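Local coordinates for Hia (Haemophilus influenzae, PDB 1S7M), which acts as a trimeric autotransporter adhesin of the bacterial outer membrane, the fragment here being a binding domain for recognising the host, at the interface of chains A and B. Coordinates in Å, arbitrary orientation; residue numbers count along the deposited sequence, not the author numbering. Chains: chain A/B, Hia.

Contact 1: the interface of chains A and B. Residues chain A 136-139; chain B 81, 116, 118.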
# COMPACT_ATOMS: atom_id res chain seq x y z
N ALA A 136 -2.18 10.09 -1.37
CA ALA A 136 -2.83 11.40 -1.25
C ALA A 136 -2.02 12.60 -1.76
O ALA A 136 -2.26 13.74 -1.34
CB ALA A 136 -3.29 11.63 0.21
N ASN A 137 -1.06 12.32 -2.65
CA ASN A 137 -0.29 13.36 -3.30
C ASN A 137 -1.05 13.57 -4.61
O ASN A 137 -1.77 12.68 -5.06
CB ASN A 137 1.17 12.93 -3.61
CG ASN A 137 2.15 13.35 -2.51
OD1 ASN A 137 2.06 14.46 -1.96
ND2 ASN A 137 3.10 12.48 -2.20
N GLU A 138 -0.88 14.74 -5.22
CA GLU A 138 -1.55 15.05 -6.48
C GLU A 138 -0.56 15.41 -7.58
O GLU A 138 0.43 16.07 -7.33
CB GLU A 138 -2.51 16.26 -6.31
CG GLU A 138 -3.26 16.66 -7.59
CD GLU A 138 -4.22 17.86 -7.39
OE1 GLU A 138 -4.52 18.20 -6.23
OE2 GLU A 138 -4.67 18.46 -8.40
N VAL A 139 -0.86 14.96 -8.78
CA VAL A 139 -0.04 15.25 -9.95
C VAL A 139 -0.98 15.92 -10.95
O VAL A 139 -2.03 15.38 -11.28
CB VAL A 139 0.56 13.97 -10.59
CG1 VAL A 139 1.29 14.33 -11.87
CG2 VAL A 139 1.51 13.28 -9.62
N TYR B 81 -10.04 14.30 -3.06
CA TYR B 81 -9.35 13.40 -2.16
C TYR B 81 -10.25 12.48 -1.36
O TYR B 81 -9.76 11.63 -0.61
CB TYR B 81 -8.51 14.20 -1.16
CG TYR B 81 -7.39 14.97 -1.78
CD1 TYR B 81 -7.64 16.13 -2.52
CD2 TYR B 81 -6.07 14.52 -1.66
CE1 TYR B 81 -6.60 16.82 -3.14
CE2 TYR B 81 -5.02 15.20 -2.28
CZ TYR B 81 -5.29 16.35 -3.03
OH TYR B 81 -4.28 17.01 -3.68
N VAL B 116 -3.99 11.63 -6.52
CA VAL B 116 -4.92 12.42 -7.33
C VAL B 116 -4.30 12.86 -8.63
O VAL B 116 -3.20 13.41 -8.64
CB VAL B 116 -5.38 13.71 -6.56
CG1 VAL B 116 -6.22 14.62 -7.48
CG2 VAL B 116 -6.18 13.31 -5.33
N SER B 118 -4.85 15.28 -11.95
CA SER B 118 -5.63 16.42 -12.39
C SER B 118 -5.07 17.16 -13.61
O SER B 118 -3.91 17.00 -14.02
CB SER B 118 -5.79 17.41 -11.24
OG SER B 118 -4.52 17.90 -10.84
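B:Tyr81 turns the edge of its ring to A:Ala136 and one face to a residue of its own chain. The carbonyl oxygen of A:Ala136 lies in the ring plane, its nearest ring atom being CE2 of B:Tyr81 at 3.3 Å, where the slightly positive rim of an aromatic ring suits a carbonyl. Over the centre of one face sits the methyl CG2 of B:Val116, 3.7 Å above the plane, a packing within chain B that probably helps to hold the ring's tilt, although the same valine also touches chain A. A second flat group, the carboxylate of A:Glu138, is inclined 63° to the ring and gripped at both oxygens. The phenol OH of B:Tyr81 donates to OE1 of A:Glu138 at 2.8 Å, and the hydroxyl OG of B:Ser118 donates to OE2 of A:Glu138 at 2.5 Å, a short bond. Each oxygen uses its anti lone pair, the one pointing away from its twin, and the two bonds together restrict rotation of the group. An extended chain with CG anti to the backbone N (chi1 180°) carries the carboxylate across B:Val116, whose CG1 methyl packs against the glutamate CG at 3.6 Å. Glutamate suits the place because its methylenes cover the valine while its tip reaches both hydroxyls; if it is charged, these donors would help to stabilise it.

Beneath the side chains the backbones pair as parallel strands, with A:Glu138 bridged to B:Val116. N of B:Val116 donates to O of A:Asn137 at 2.9 Å. O of B:Val116 in turn accepts from N of A:Val139 at 2.8 Å. The ladder continues from N of B:Ser118 to O of A:Val139. Strand 138-143 of one subunit is thereby joined to strand 114-119 of the next, a sheet shared between subunits that ties the homotrimer together within the Trp-ring region.

Contact 2: the interface of chains A and B. Residues chain A 107-108, 111; chain B 87-88, 97, 99-101.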
# COMPACT_ATOMS: atom_id res chain seq x y z
N VAL A 107 1.42 0.31 9.21
CA VAL A 107 1.04 1.64 8.76
C VAL A 107 2.32 2.39 8.34
O VAL A 107 2.34 3.14 7.36
CB VAL A 107 0.33 2.41 9.91
CG1 VAL A 107 0.10 3.88 9.49
CG2 VAL A 107 -1.00 1.72 10.23
N GLY A 108 3.39 2.19 9.09
CA GLY A 108 4.63 2.86 8.74
C GLY A 108 5.15 2.48 7.37
O GLY A 108 5.76 3.30 6.70
N ARG A 111 3.20 4.38 4.86
CA ARG A 111 3.58 5.78 4.83
C ARG A 111 4.75 6.03 3.88
O ARG A 111 4.91 7.12 3.34
CB ARG A 111 3.88 6.27 6.26
CG ARG A 111 2.59 6.60 7.06
CD ARG A 111 2.86 6.96 8.52
NE ARG A 111 1.60 7.30 9.19
CZ ARG A 111 1.33 7.03 10.47
NH1 ARG A 111 2.22 6.44 11.24
NH2 ARG A 111 0.12 7.31 10.96
N LEU B 87 -3.31 8.94 5.96
CA LEU B 87 -2.17 8.41 6.69
C LEU B 87 -1.55 9.40 7.69
O LEU B 87 -0.57 9.09 8.36
CB LEU B 87 -1.10 7.94 5.70
CG LEU B 87 -1.37 6.68 4.85
CD1 LEU B 87 -0.17 6.40 3.94
CD2 LEU B 87 -1.60 5.48 5.77
N ASP B 88 -2.12 10.60 7.81
CA ASP B 88 -1.55 11.57 8.73
C ASP B 88 -2.53 12.29 9.64
O ASP B 88 -2.35 13.48 9.91
CB ASP B 88 -0.72 12.60 7.96
CG ASP B 88 0.38 11.97 7.13
OD1 ASP B 88 1.24 11.25 7.71
OD2 ASP B 88 0.40 12.17 5.90
N PRO B 97 1.02 11.48 15.37
CA PRO B 97 -0.04 10.87 14.55
C PRO B 97 -0.98 10.03 15.41
O PRO B 97 -0.55 9.37 16.35
CB PRO B 97 0.75 10.02 13.56
CG PRO B 97 2.11 10.72 13.51
CD PRO B 97 2.34 11.00 14.95
N VAL B 99 -2.47 7.33 14.59
CA VAL B 99 -2.08 5.93 14.42
C VAL B 99 -0.56 5.83 14.31
O VAL B 99 0.06 6.45 13.44
CB VAL B 99 -2.74 5.33 13.17
CG1 VAL B 99 -2.28 3.88 12.98
CG2 VAL B 99 -4.27 5.41 13.32
N ALA B 100 0.04 5.06 15.20
CA ALA B 100 1.48 4.88 15.22
C ALA B 100 1.96 4.04 14.01
O ALA B 100 1.20 3.24 13.44
CB ALA B 100 1.88 4.20 16.52
N ASP B 101 3.24 4.22 13.66
CA ASP B 101 3.84 3.50 12.54
C ASP B 101 3.75 1.99 12.69
O ASP B 101 3.34 1.30 11.75
CB ASP B 101 5.33 3.86 12.37
CG ASP B 101 5.55 5.13 11.54
OD1 ASP B 101 4.59 5.64 10.91
OD2 ASP B 101 6.68 5.61 11.50
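A:Arg111 places its guanidinium among B:Leu87, B:Val99 and B:Asp101, and charge pairing is the first of its interactions. NH1 of A:Arg111 makes a salt bridge with the carboxylate oxygen OD1 of B:Asp101 at 2.5 Å, a short distance. The oxygen lies in the guanidinium plane, although the two planes are 49° apart and the nitrogen meets the carboxylate on its anti side, 29° out of its plane. The carboxylate of B:Asp88 stands farther off and may add to the favourable electrostatics.

Hydrogen bonds to backbone carbonyls complete the grip. NE of A:Arg111 reaches O of B:Leu87 at 2.9 Å within the carbonyl plane, and NH2 of A:Arg111 shares that oxygen at 3.2 Å from well above the plane, a side-on fork onto one acceptor. NH2 also donates to O of B:Val99 at 2.6 Å; NH1 adds a weak bond to it. Arginine suits the place because one rigid, flat group can serve carbonyls and a carboxylate around its rim. The chain is extended from CG to NE, which gives the reach to do so. Near the start of helix 107-111, the N-H of A:Gly108 donates to O of B:Asp101 at 2.8 Å.

Apolar packing probably steadies these polar bonds. Within chain A, CG1 of A:Val107 lies over the centre of one guanidinium face, 3.5 Å above it, while its other methyl, CG2, crosses the interface to meet CG1 of B:Val99 at 3.7 Å. B:Leu87 runs alongside the arginine in the opposite direction, its CD1 lying near the arginine CA. A:Gly108, without a side chain, allows its CA to approach the carboxylate carbon CG of B:Asp101 at 3.7 Å. The site docks the short helix of one subunit onto loops of its neighbour, fastening the trimer at what is probably a structural joint.

The centres of contact 1 and contact 2, taken over their C-alpha atoms, lie about 19 Å apart along the same A-B boundary. They share no residue but use neighbouring elements: helix 107-111, which supplies chain A's side of contact 2, is followed in sequence by strand 114-119, which chain B contributes to contact 1. On chain B, the 3-10 helix 79-81 leads through strand 85-86 to the loop of contact 2. Because both contacts recur in each copy, every subunit gives a helix and receives a strand partner, so sheet pairing and arginine docking would together fix the relative orientation of the three chains.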